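Local atomic coordinates of SWD1-like protein (Myceliophthora thermophila, PDB entry 6E29), a protein that probably acts as the Cps50/Swd1 WD-repeat subunit of the COMPASS histone H3K4 methyltransferase complex, this chain holding its beta-propeller domain. Residues Ser25-Cys30 with Ser42-Asp46; Lys314-Val319 with Ala331-Gly337; Arg326-Ala330 with Ile341-Thr345. All blocks are in the same frame, centred on the assembly; numbering follows the deposited sequence.

Contact 1 of 3, residues Ser25-Cys30 with Ser42-Asp46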
ATOM      1  N   SER B  25     -19.024  -9.527  -4.150  1.00 34.97           N
ATOM      2  CA  SER B  25     -19.316  -9.258  -5.553  1.00 43.87           C
ATOM      3  C   SER B  25     -18.090  -9.715  -6.343  1.00 57.63           C
ATOM      4  O   SER B  25     -17.062  -9.044  -6.330  1.00 43.91           O
ATOM      5  CB  SER B  25     -19.632  -7.782  -5.783  1.00 40.08           C
ATOM      6  OG  SER B  25     -19.785  -7.535  -7.173  1.00 43.19           O
ATOM      7  N   GLY B  26     -18.182 -10.866  -6.993  1.00 39.46           N
ATOM      8  CA  GLY B  26     -16.946 -11.406  -7.600  1.00 43.51           C
ATOM      9  C   GLY B  26     -15.928 -11.767  -6.525  1.00 48.12           C
ATOM     10  O   GLY B  26     -16.198 -11.700  -5.326  1.00 46.35           O
ATOM     11  N   HIS B  27     -14.728 -12.162  -6.986  1.00 35.57           N
ATOM     12  CA  HIS B  27     -13.630 -12.535  -6.087  1.00 37.62           C
ATOM     13  C   HIS B  27     -12.834 -11.270  -5.749  1.00 39.11           C
ATOM     14  O   HIS B  27     -12.069 -10.774  -6.576  1.00 36.83           O
ATOM     15  CB  HIS B  27     -12.749 -13.586  -6.754  1.00 36.59           C
ATOM     16  CG  HIS B  27     -11.790 -14.262  -5.831  1.00 36.19           C
ATOM     17  ND1 HIS B  27     -10.650 -13.652  -5.343  1.00 51.16           N
ATOM     18  CD2 HIS B  27     -11.795 -15.515  -5.314  1.00 44.73           C
ATOM     19  CE1 HIS B  27      -9.993 -14.503  -4.571  1.00 35.68           C
ATOM     20  NE2 HIS B  27     -10.670 -15.638  -4.534  1.00 52.71           N
ATOM     21  N   SER B  28     -12.986 -10.762  -4.526  1.00 31.47           N
ATOM     22  CA  SER B  28     -12.307  -9.532  -4.142  0.51 29.29           C
ATOM     23  C   SER B  28     -10.821  -9.797  -3.920  1.00 39.01           C
ATOM     24  O   SER B  28     -10.450 -10.745  -3.224  1.00 33.83           O
ATOM     25  CB  SER B  28     -12.937  -8.956  -2.879  0.51 27.73           C
ATOM     26  OG  SER B  28     -14.268  -8.537  -3.145  0.51 31.27           O
ATOM     27  N   THR B  29      -9.973  -8.946  -4.495  1.00 33.99           N
ATOM     28  CA  THR B  29      -8.537  -9.049  -4.278  1.00 35.46           C
ATOM     29  C   THR B  29      -8.008  -7.927  -3.408  1.00 38.02           C
ATOM     30  O   THR B  29      -6.896  -8.043  -2.901  1.00 34.61           O
ATOM     31  CB  THR B  29      -7.748  -9.018  -5.598  1.00 35.14           C
ATOM     32  OG1 THR B  29      -8.037  -7.806  -6.311  1.00 37.35           O
ATOM     33  CG2 THR B  29      -8.088 -10.182  -6.453  1.00 41.33           C
ATOM     34  N   CYS B  30      -8.784  -6.871  -3.213  1.00 26.83           N
ATOM     35  CA  CYS B  30      -8.322  -5.689  -2.492  0.51 33.36           C
ATOM     36  C   CYS B  30      -9.555  -4.920  -2.022  1.00 25.93           C
ATOM     37  O   CYS B  30     -10.574  -4.938  -2.712  1.00 31.67           O
ATOM     38  CB  CYS B  30      -7.424  -4.865  -3.428  0.51 45.49           C
ATOM     39  SG  CYS B  30      -6.975  -3.163  -3.009  0.51 32.92           S
ATOM     40  N   SER B  42     -13.929  -2.113  -3.690  1.00 28.89           N
ATOM     41  CA  SER B  42     -13.453  -3.481  -3.817  1.00 34.75           C
ATOM     42  C   SER B  42     -12.925  -3.685  -5.234  1.00 35.27           C
ATOM     43  O   SER B  42     -13.522  -3.213  -6.201  1.00 35.51           O
ATOM     44  CB  SER B  42     -14.604  -4.470  -3.490  1.00 35.45           C
ATOM     45  OG  SER B  42     -14.185  -5.799  -3.634  1.00 57.70           O
ATOM     46  N   GLY B  43     -11.795  -4.372  -5.379  1.00 30.85           N
ATOM     47  CA  GLY B  43     -11.283  -4.728  -6.697  1.00 27.78           C
ATOM     48  C   GLY B  43     -11.345  -6.239  -6.781  1.00 38.00           C
ATOM     49  O   GLY B  43     -11.265  -6.924  -5.748  1.00 33.78           O
ATOM     50  N   ARG B  44     -11.530  -6.757  -7.998  1.00 40.63           N
ATOM     51  CA  ARG B  44     -11.810  -8.174  -8.214  1.00 36.38           C
ATOM     52  C   ARG B  44     -10.780  -8.792  -9.139  1.00 34.28           C
ATOM     53  O   ARG B  44     -10.048  -8.101  -9.861  1.00 39.60           O
ATOM     54  CB  ARG B  44     -13.229  -8.392  -8.790  1.00 38.10           C
ATOM     55  CG  ARG B  44     -14.198  -7.316  -8.305  1.00 38.23           C
ATOM     56  CD  ARG B  44     -15.649  -7.588  -8.520  1.00 35.51           C
ATOM     57  NE  ARG B  44     -15.954  -8.315  -9.723  1.00 42.96           N
ATOM     58  CZ  ARG B  44     -17.199  -8.503 -10.175  1.00 50.62           C
ATOM     59  NH1 ARG B  44     -18.233  -7.979  -9.519  1.00 37.90           N
ATOM     60  NH2 ARG B  44     -17.403  -9.200 -11.286  1.00 44.74           N
ATOM     61  N   VAL B  45     -10.758 -10.128  -9.111  1.00 50.54           N
ATOM     62  CA  VAL B  45      -9.859 -10.894  -9.969  1.00 38.31           C
ATOM     63  C   VAL B  45     -10.042 -10.491 -11.424  1.00 44.58           C
ATOM     64  O   VAL B  45      -9.070 -10.417 -12.185  1.00 44.29           O
ATOM     65  CB  VAL B  45     -10.102 -12.401  -9.785  1.00 54.77           C
ATOM     66  CG1 VAL B  45      -9.441 -13.203 -10.925  1.00 51.78           C
ATOM     67  CG2 VAL B  45      -9.633 -12.860  -8.434  1.00 42.53           C
ATOM     68  N   ASP B  46     -11.298 -10.232 -11.839  1.00 39.44           N
ATOM     69  CA  ASP B  46     -11.568  -9.948 -13.250  1.00 41.44           C
ATOM     70  C   ASP B  46     -11.359  -8.477 -13.636  1.00 43.29           C
ATOM     71  O   ASP B  46     -11.752  -8.081 -14.738  1.00 48.96           O
ATOM     72  CB  ASP B  46     -12.990 -10.375 -13.630  1.00 47.34           C
ATOM     73  CG  ASP B  46     -14.064  -9.607 -12.874  1.00 46.49           C
ATOM     74  OD1 ASP B  46     -13.741  -8.812 -11.970  1.00 56.42           O
ATOM     75  OD2 ASP B  46     -15.255  -9.782 -13.205  1.00 52.97           O
TER
HETATM   76  O   HOH W   1     -15.911  -7.152  -4.629  1.00 49.45           O

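Contact 2 of 3, residues Lys314-Val319 with Ala331-Gly337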
ATOM      1  N   LYS B 314     -13.222 -20.420   7.956  1.00 72.60           N
ATOM      2  CA  LYS B 314     -12.078 -21.299   7.824  1.00 91.17           C
ATOM      3  C   LYS B 314     -11.335 -21.004   6.533  1.00 64.70           C
ATOM      4  O   LYS B 314     -11.092 -21.928   5.751  1.00 80.49           O
ATOM      5  CB  LYS B 314     -12.511 -22.773   7.900  1.00 90.18           C
ATOM      6  CG  LYS B 314     -13.711 -23.173   7.035  1.00 86.70           C
ATOM      7  CD  LYS B 314     -13.898 -24.710   6.977  1.00 81.60           C
ATOM      8  CE  LYS B 314     -15.383 -25.070   6.862  1.00 97.34           C
ATOM      9  NZ  LYS B 314     -16.168 -24.670   8.083  1.00 96.47           N
ATOM     10  N   GLU B 315     -10.951 -19.748   6.270  1.00 58.58           N
ATOM     11  CA  GLU B 315     -10.152 -19.596   5.067  1.00 47.84           C
ATOM     12  C   GLU B 315      -9.009 -18.617   5.256  1.00 35.43           C
ATOM     13  O   GLU B 315      -9.054 -17.694   6.081  1.00 38.11           O
ATOM     14  CB  GLU B 315     -11.002 -19.216   3.835  1.00 56.96           C
ATOM     15  CG  GLU B 315     -11.417 -17.784   3.723  1.00 40.47           C
ATOM     16  CD  GLU B 315     -12.191 -17.499   2.445  1.00 55.68           C
ATOM     17  OE1 GLU B 315     -11.645 -17.642   1.327  1.00 42.48           O
ATOM     18  OE2 GLU B 315     -13.393 -17.174   2.578  1.00 51.17           O
ATOM     19  N   GLU B 316      -7.969 -18.863   4.472  1.00 34.31           N
ATOM     20  CA  GLU B 316      -6.854 -17.929   4.416  1.00 32.14           C
ATOM     21  C   GLU B 316      -7.333 -16.541   3.978  1.00 29.80           C
ATOM     22  O   GLU B 316      -8.112 -16.408   3.032  1.00 39.04           O
ATOM     23  CB  GLU B 316      -5.795 -18.461   3.439  1.00 42.52           C
ATOM     24  CG  GLU B 316      -4.438 -17.775   3.611  1.00 49.62           C
ATOM     25  CD  GLU B 316      -3.329 -18.364   2.741  1.00 55.44           C
ATOM     26  OE1 GLU B 316      -2.301 -17.655   2.499  1.00 35.48           O
ATOM     27  OE2 GLU B 316      -3.490 -19.537   2.302  1.00 48.07           O
ATOM     28  N   GLN B 317      -6.841 -15.492   4.661  1.00 27.41           N
ATOM     29  CA  GLN B 317      -7.235 -14.120   4.374  1.00 25.39           C
ATOM     30  C   GLN B 317      -6.098 -13.374   3.663  1.00 34.18           C
ATOM     31  O   GLN B 317      -4.917 -13.612   3.924  1.00 30.77           O
ATOM     32  CB  GLN B 317      -7.591 -13.372   5.665  1.00 27.28           C
ATOM     33  CG  GLN B 317      -8.642 -14.106   6.497  1.00 29.34           C
ATOM     34  CD  GLN B 317     -10.004 -14.031   5.844  1.00 37.99           C
ATOM     35  OE1 GLN B 317     -10.303 -13.078   5.136  1.00 42.52           O
ATOM     36  NE2 GLN B 317     -10.826 -15.033   6.074  1.00 39.93           N
ATOM     37  N   GLY B 318      -6.467 -12.461   2.768  1.00 30.91           N
ATOM     38  CA  GLY B 318      -5.502 -11.662   2.045  1.00 25.67           C
ATOM     39  C   GLY B 318      -5.474 -10.226   2.501  1.00 27.22           C
ATOM     40  O   GLY B 318      -5.007  -9.910   3.607  1.00 23.88           O
ATOM     41  N   VAL B 319      -5.943  -9.318   1.633  1.00 27.67           N
ATOM     42  CA  VAL B 319      -5.844  -7.885   1.949  1.00 25.15           C
ATOM     43  C   VAL B 319      -6.769  -7.570   3.098  1.00 23.75           C
ATOM     44  O   VAL B 319      -7.924  -8.017   3.104  1.00 26.84           O
ATOM     45  CB  VAL B 319      -6.209  -7.033   0.722  1.00 21.53           C
ATOM     46  CG1 VAL B 319      -6.610  -5.585   1.121  1.00 31.67           C
ATOM     47  CG2 VAL B 319      -5.015  -7.008  -0.253  1.00 25.77           C
ATOM     48  N   ALA B 331     -11.734  -7.868   5.660  1.00 26.67           N
ATOM     49  CA  ALA B 331     -10.719  -8.772   5.104  1.00 28.81           C
ATOM     50  C   ALA B 331     -11.253  -9.522   3.892  1.00 30.40           C
ATOM     51  O   ALA B 331     -12.425  -9.887   3.845  1.00 27.34           O
ATOM     52  CB  ALA B 331     -10.238  -9.773   6.152  1.00 23.23           C
ATOM     53  N   CYS B 332     -10.382  -9.761   2.909  1.00 25.06           N
ATOM     54  CA  CYS B 332     -10.702 -10.480   1.686  1.00 23.75           C
ATOM     55  C   CYS B 332     -10.235 -11.902   1.844  1.00 30.57           C
ATOM     56  O   CYS B 332      -9.048 -12.134   2.092  1.00 36.62           O
ATOM     57  CB  CYS B 332      -9.988  -9.849   0.488  1.00 36.27           C
ATOM     58  SG  CYS B 332     -10.352  -8.108   0.306  1.00 35.72           S
ATOM     59  N   GLY B 333     -11.151 -12.856   1.668  1.00 29.71           N
ATOM     60  CA  GLY B 333     -10.755 -14.258   1.675  1.00 28.85           C
ATOM     61  C   GLY B 333     -10.076 -14.650   0.366  1.00 35.24           C
ATOM     62  O   GLY B 333     -10.558 -14.328  -0.725  1.00 36.00           O
ATOM     63  N   LEU B 334      -8.944 -15.352   0.486  1.00 39.59           N
ATOM     64  CA  LEU B 334      -8.204 -15.788  -0.696  1.00 37.19           C
ATOM     65  C   LEU B 334      -8.924 -16.884  -1.455  1.00 50.09           C
ATOM     66  O   LEU B 334      -8.732 -17.006  -2.666  1.00 47.93           O
ATOM     67  CB  LEU B 334      -6.824 -16.298  -0.308  1.00 40.11           C
ATOM     68  CG  LEU B 334      -5.881 -15.218   0.219  1.00 38.11           C
ATOM     69  CD1 LEU B 334      -4.569 -15.875   0.602  1.00 39.86           C
ATOM     70  CD2 LEU B 334      -5.643 -14.073  -0.807  1.00 34.84           C
ATOM     71  N   GLU B 335      -9.704 -17.723  -0.762  1.00 40.21           N
ATOM     72  CA  GLU B 335     -10.322 -18.880  -1.403  1.00 48.25           C
ATOM     73  C   GLU B 335     -11.689 -18.550  -2.000  1.00 41.52           C
ATOM     74  O   GLU B 335     -12.009 -19.007  -3.105  1.00 48.35           O
ATOM     75  CB  GLU B 335     -10.445 -20.054  -0.409  1.00 49.86           C
ATOM     76  CG  GLU B 335      -9.096 -20.678   0.030  1.00 63.84           C
ATOM     77  CD  GLU B 335      -9.147 -21.391   1.407  1.00 81.85           C
ATOM     78  OE1 GLU B 335      -9.895 -22.402   1.539  1.00 68.91           O
ATOM     79  OE2 GLU B 335      -8.445 -20.924   2.357  1.00 64.48           O
ATOM     80  N   THR B 336     -12.496 -17.765  -1.294  1.00 39.25           N
ATOM     81  CA  THR B 336     -13.860 -17.449  -1.715  1.00 49.77           C
ATOM     82  C   THR B 336     -14.004 -16.061  -2.309  1.00 43.00           C
ATOM     83  O   THR B 336     -15.002 -15.799  -2.994  1.00 43.56           O
ATOM     84  CB  THR B 336     -14.816 -17.532  -0.525  1.00 42.12           C
ATOM     85  OG1 THR B 336     -14.486 -16.490   0.409  1.00 42.37           O
ATOM     86  CG2 THR B 336     -14.758 -18.937   0.123  1.00 50.89           C
ATOM     87  N   GLY B 337     -13.038 -15.185  -2.051  1.00 43.28           N
ATOM     88  CA  GLY B 337     -13.128 -13.779  -2.378  1.00 39.46           C
ATOM     89  C   GLY B 337     -14.206 -13.010  -1.655  1.00 48.86           C
ATOM     90  O   GLY B 337     -14.521 -11.893  -2.074  1.00 34.97           O
TER
HETATM   91  O   HOH W   2     -12.735 -12.832   4.295  1.00 33.10           O

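Contact 3 of 3, residues Arg326-Ala330 with Ile341-Thr345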
ATOM      1  N   ARG B 326     -14.265   3.915  12.756  1.00 23.51           N
ATOM      2  CA  ARG B 326     -14.827   2.971  13.709  1.00 25.03           C
ATOM      3  C   ARG B 326     -13.971   1.711  13.807  1.00 24.93           C
ATOM      4  O   ARG B 326     -13.203   1.396  12.901  1.00 23.95           O
ATOM      5  CB  ARG B 326     -16.239   2.525  13.310  1.00 24.40           C
ATOM      6  CG  ARG B 326     -17.282   3.701  13.091  1.00 26.94           C
ATOM      7  CD  ARG B 326     -17.540   4.468  14.392  1.00 33.07           C
ATOM      8  NE  ARG B 326     -18.463   5.592  14.156  1.00 46.51           N
ATOM      9  CZ  ARG B 326     -19.791   5.491  14.182  1.00 54.90           C
ATOM     10  NH1 ARG B 326     -20.385   4.324  14.472  1.00 45.08           N
ATOM     11  NH2 ARG B 326     -20.529   6.561  13.924  1.00 41.50           N
ATOM     12  N   ALA B 327     -14.192   0.936  14.886  1.00 23.87           N
ATOM     13  CA  ALA B 327     -13.357  -0.258  15.120  1.00 21.98           C
ATOM     14  C   ALA B 327     -13.927  -1.440  14.315  1.00 33.03           C
ATOM     15  O   ALA B 327     -14.583  -2.365  14.829  1.00 28.95           O
ATOM     16  CB  ALA B 327     -13.315  -0.563  16.622  1.00 27.39           C
ATOM     17  N   LEU B 328     -13.772  -1.340  13.013  1.00 22.51           N
ATOM     18  CA  LEU B 328     -14.237  -2.346  12.052  1.00 26.56           C
ATOM     19  C   LEU B 328     -13.057  -2.771  11.194  1.00 28.21           C
ATOM     20  O   LEU B 328     -12.328  -1.915  10.671  1.00 24.53           O
ATOM     21  CB  LEU B 328     -15.359  -1.789  11.140  1.00 26.07           C
ATOM     22  CG  LEU B 328     -16.630  -1.277  11.815  1.00 35.72           C
ATOM     23  CD1 LEU B 328     -17.527  -0.512  10.826  1.00 33.50           C
ATOM     24  CD2 LEU B 328     -17.374  -2.499  12.412  1.00 33.59           C
ATOM     25  N   LEU B 329     -12.875  -4.084  10.997  1.00 24.98           N
ATOM     26  CA  LEU B 329     -11.708  -4.588  10.253  1.00 20.18           C
ATOM     27  C   LEU B 329     -12.281  -5.445   9.134  1.00 25.98           C
ATOM     28  O   LEU B 329     -13.011  -6.400   9.420  1.00 23.47           O
ATOM     29  CB  LEU B 329     -10.788  -5.425  11.183  1.00 20.03           C
ATOM     30  CG  LEU B 329      -9.618  -6.189  10.560  1.00 21.39           C
ATOM     31  CD1 LEU B 329      -8.627  -5.210   9.795  1.00 22.76           C
ATOM     32  CD2 LEU B 329      -8.875  -6.961  11.655  1.00 29.91           C
ATOM     33  N   ALA B 330     -12.015  -5.085   7.869  1.00 26.17           N
ATOM     34  CA  ALA B 330     -12.513  -5.852   6.733  1.00 25.88           C
ATOM     35  C   ALA B 330     -11.383  -6.695   6.165  1.00 26.70           C
ATOM     36  O   ALA B 330     -10.226  -6.265   6.108  1.00 25.24           O
ATOM     37  CB  ALA B 330     -13.062  -4.930   5.634  1.00 21.28           C
ATOM     38  N   ILE B 341     -16.343  -8.453   7.585  1.00 25.42           N
ATOM     39  CA  ILE B 341     -16.083  -7.264   8.406  1.00 24.82           C
ATOM     40  C   ILE B 341     -16.315  -7.622   9.858  1.00 26.29           C
ATOM     41  O   ILE B 341     -17.440  -8.027  10.247  1.00 26.42           O
ATOM     42  CB  ILE B 341     -16.961  -6.072   8.008  1.00 27.50           C
ATOM     43  CG1 ILE B 341     -16.716  -5.679   6.553  1.00 30.03           C
ATOM     44  CG2 ILE B 341     -16.662  -4.913   8.929  1.00 22.78           C
ATOM     45  CD1 ILE B 341     -17.740  -4.645   6.083  1.00 26.89           C
ATOM     46  N   TRP B 342     -15.243  -7.567  10.641  1.00 22.94           N
ATOM     47  CA  TRP B 342     -15.281  -7.809  12.075  1.00 24.32           C
ATOM     48  C   TRP B 342     -15.519  -6.520  12.827  1.00 41.12           C
ATOM     49  O   TRP B 342     -14.912  -5.499  12.510  1.00 27.48           O
ATOM     50  CB  TRP B 342     -13.933  -8.338  12.599  1.00 24.08           C
ATOM     51  CG  TRP B 342     -13.663  -9.753  12.380  1.00 32.52           C
ATOM     52  CD1 TRP B 342     -13.767 -10.770  13.301  1.00 33.96           C
ATOM     53  CD2 TRP B 342     -13.193 -10.353  11.172  1.00 29.28           C
ATOM     54  NE1 TRP B 342     -13.388 -11.958  12.733  1.00 29.59           N
ATOM     55  CE2 TRP B 342     -13.040 -11.742  11.428  1.00 34.95           C
ATOM     56  CE3 TRP B 342     -12.901  -9.865   9.898  1.00 29.74           C
ATOM     57  CZ2 TRP B 342     -12.622 -12.634  10.458  1.00 41.67           C
ATOM     58  CZ3 TRP B 342     -12.480 -10.744   8.946  1.00 33.97           C
ATOM     59  CH2 TRP B 342     -12.323 -12.117   9.228  1.00 34.65           C
ATOM     60  N   SER B 343     -16.296  -6.604  13.894  1.00 25.53           N
ATOM     61  CA  SER B 343     -16.371  -5.553  14.911  0.52 33.00           C
ATOM     62  C   SER B 343     -15.376  -5.902  16.018  1.00 37.09           C
ATOM     63  O   SER B 343     -15.571  -6.872  16.742  1.00 35.16           O
ATOM     64  CB  SER B 343     -17.789  -5.439  15.464  0.52 32.98           C
ATOM     65  OG  SER B 343     -18.542  -4.572  14.653  0.52 42.50           O
ATOM     66  N   VAL B 344     -14.330  -5.095  16.174  1.00 32.69           N
ATOM     67  CA  VAL B 344     -13.182  -5.425  17.038  1.00 29.91           C
ATOM     68  C   VAL B 344     -13.257  -4.623  18.337  1.00 53.12           C
ATOM     69  O   VAL B 344     -13.083  -3.404  18.329  1.00 50.33           O
ATOM     70  CB  VAL B 344     -11.858  -5.126  16.323  1.00 39.05           C
ATOM     71  CG1 VAL B 344     -10.694  -5.664  17.129  1.00 38.57           C
ATOM     72  CG2 VAL B 344     -11.876  -5.718  14.923  1.00 33.61           C
ATOM     73  N   THR B 345     -13.433  -5.308  19.459  1.00 46.23           N
ATOM     74  CA  THR B 345     -13.440  -4.673  20.780  1.00 70.47           C
ATOM     75  C   THR B 345     -12.107  -4.778  21.572  1.00 74.51           C
ATOM     76  O   THR B 345     -11.274  -5.675  21.364  1.00 75.41           O
ATOM     77  CB  THR B 345     -14.557  -5.270  21.633  1.00 78.88           C
ATOM     78  OG1 THR B 345     -15.816  -5.030  20.987  1.00 86.54           O
ATOM     79  CG2 THR B 345     -14.567  -4.646  23.024  1.00 86.40           C
TER

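Contact 1 of 3, residues Ser25-Cys30 with Ser42-Asp46
Arg44 lays its side chain along the turn at Ser25-His27. CB sits beside the carbonyl oxygen of His27. With CG roughly anti to the carbonyl carbon, its chi1 of -31° well short of staggered, the chain then runs past the carbonyl of Ser25, where CD comes within 3.0 Å of Ser25 O. A bend at chi3 turns the guanidinium so that one face lies over Gly26, whose CA stands 3.8 Å above the centre of the plane. NE and NH2 grip the Asp46 carboxylate side-on in a salt bridge, one nitrogen to each oxygen, with NH2 to Asp46 OD2 at 2.9 Å. Arg44 NH1 ends 2.8 Å from Ser25 OG, in the loop before strand 28-33, at the guanidinium edge. A side chain at Gly26 would run into Arg44 NE.

Behind this, the two strands pair antiparallel. Thr29 N donates to Gly43 O, and Gly43 N to Cys30 O at 3.0 Å. Thr29 and Cys30 thus both face Gly43, a classic beta bulge in the hairpin of strands 28-33 and 39-44, the first two of a four-stranded propeller blade. A water donates to Ser25 O and sits between the hydroxyls of Ser28 and Ser42. Beyond the strand, Val45 N meets His27 O at 2.9 Å, nearly along the C=O axis. Val45 CG2 packs obliquely on the His27 imidazole, 3.3 Å from ND1, and reaches Thr29 CG2 at 3.7 Å. Thr29 OG1 bonds to Ile70 O of the next blade.

His27 ND1 is buried against the valine methyl without a polar partner; the ring's polar hold is the bond of NE2 to Leu334 O. For Arg44, the two-pronged bond to Asp46 probably offsets its charge and fixes the rotation of the guanidinium over Gly26.

Contact 2 of 3, residues Lys314-Val319 with Ala331-Gly337
Glu315 turns its CG between its backbone N and carbonyl carbon (chi1 79°), a crowded position, and then runs straight out (chi2 177°) to set its carboxylate against the turn at Glu335-Thr336. There OE1 takes two backbone N-H groups. Thr336 N comes in at 2.8 Å on the syn lone pair of Glu315 OE1, and Glu335 N meets the same oxygen at 2.9 Å almost head-on, in a more bent bond. OE2 accepts the Thr336 hydroxyl at 2.5 Å, also on its syn side; Thr336 presents OG1 there by holding it between N and the carbonyl carbon (chi1 66°). Three bonds therefore clamp the carboxylate. The exchange is returned by Glu335, whose OE2 receives Glu316 N at 3.0 Å. The two carboxylates may repel each other somewhat, which the N-H donors would probably moderate. Cut back to an alanine, Glu315 is likely to leave the N-H groups of Glu335 and Thr336 without their acceptor and the turn freer to move.

The clamp stands at the mouth of the hairpin of strands 317-322 and 328-333, in the blade that strand 19-23 completes, the closure known in WD-repeat propellers. At its open end Leu334 N bonds to Glu316 O, and within the strands Cys332 N to Val319 O, while Gly318 N meets Cys332 O at 2.7 Å in an almost straight bond. Leu334 spreads its methyls over the facing segment, CD1 lying 3.5 Å from Glu316 CD and CD2 lying 3.7 Å from Gly318 CA. A CB on Gly318 would strike that second methyl. Glu316 OE1 bonds to Asn292 N of the neighbouring blade, and Gln317 folds back at chi2, where its OE1 lies 2.6 Å from a water shared with Ala331 O.

Contact 3 of 3, residues Arg326-Ala330 with Ile341-Thr345
Ile341 reaches two residues of strand 328-333 with its two branches. CG2, anti to the backbone N, touches Leu328 CB at 4.0 Å; CG1, anti to the carbonyl carbon (chi1 -60°), lies 3.8 Å from Ala330 CB. Leu328, Ala330, Ile341 and Ser343 share one face of the sheet, Leu329 and Trp342 the other. Trp342 carries CG anti to its carbonyl carbon (chi1 -79°), which sets the benzo edge of its indole beside the facing strand, CE3 coming 3.5 Å from Leu329 O, in the plane of the ring. The same oxygen accepts Trp342 N at 2.8 Å, and the far end of the indole is fixed by a bond from NE1 to Glu17.

This is the hairpin of strands 328-333 and 339-343, the central pair of a four-stranded antiparallel propeller blade, flanked by strand 317-322 and strand 19-23. Leu329 N returns a bond to Trp342 O at 2.9 Å, in the carbonyl plane. Leu329 CB meets Val344 CG2 at 3.9 Å; both residues also pack on Ile298 and Trp322. Beyond the strands, an inverse gamma turn centred on Ala327 presents the alanine oxygen to Val344 N, which approaches from above the carbonyl plane.

Overall arrangement
From the N terminus, strand 19-23 joins the blade completed by the last three strands, so the chain's two ends meet in one sheet. Contact 1 then closes the hairpin of strands 28-33 and 39-44 in the following blade, well before contact 2 opens. Contacts 2 and 3 cross along the chain: both use strand 328-333, which contact 2 pairs with strand 317-322 and contact 3 with strand 339-343, and they touch where Ala331 packs on Trp342. Contacts 1 and 2 meet across the blade boundary through probable hydrogen bonds of His27 to Leu334 and Ser28 to Gly337. Contact 3 stays about 8 Å from contact 1 at their nearest atoms.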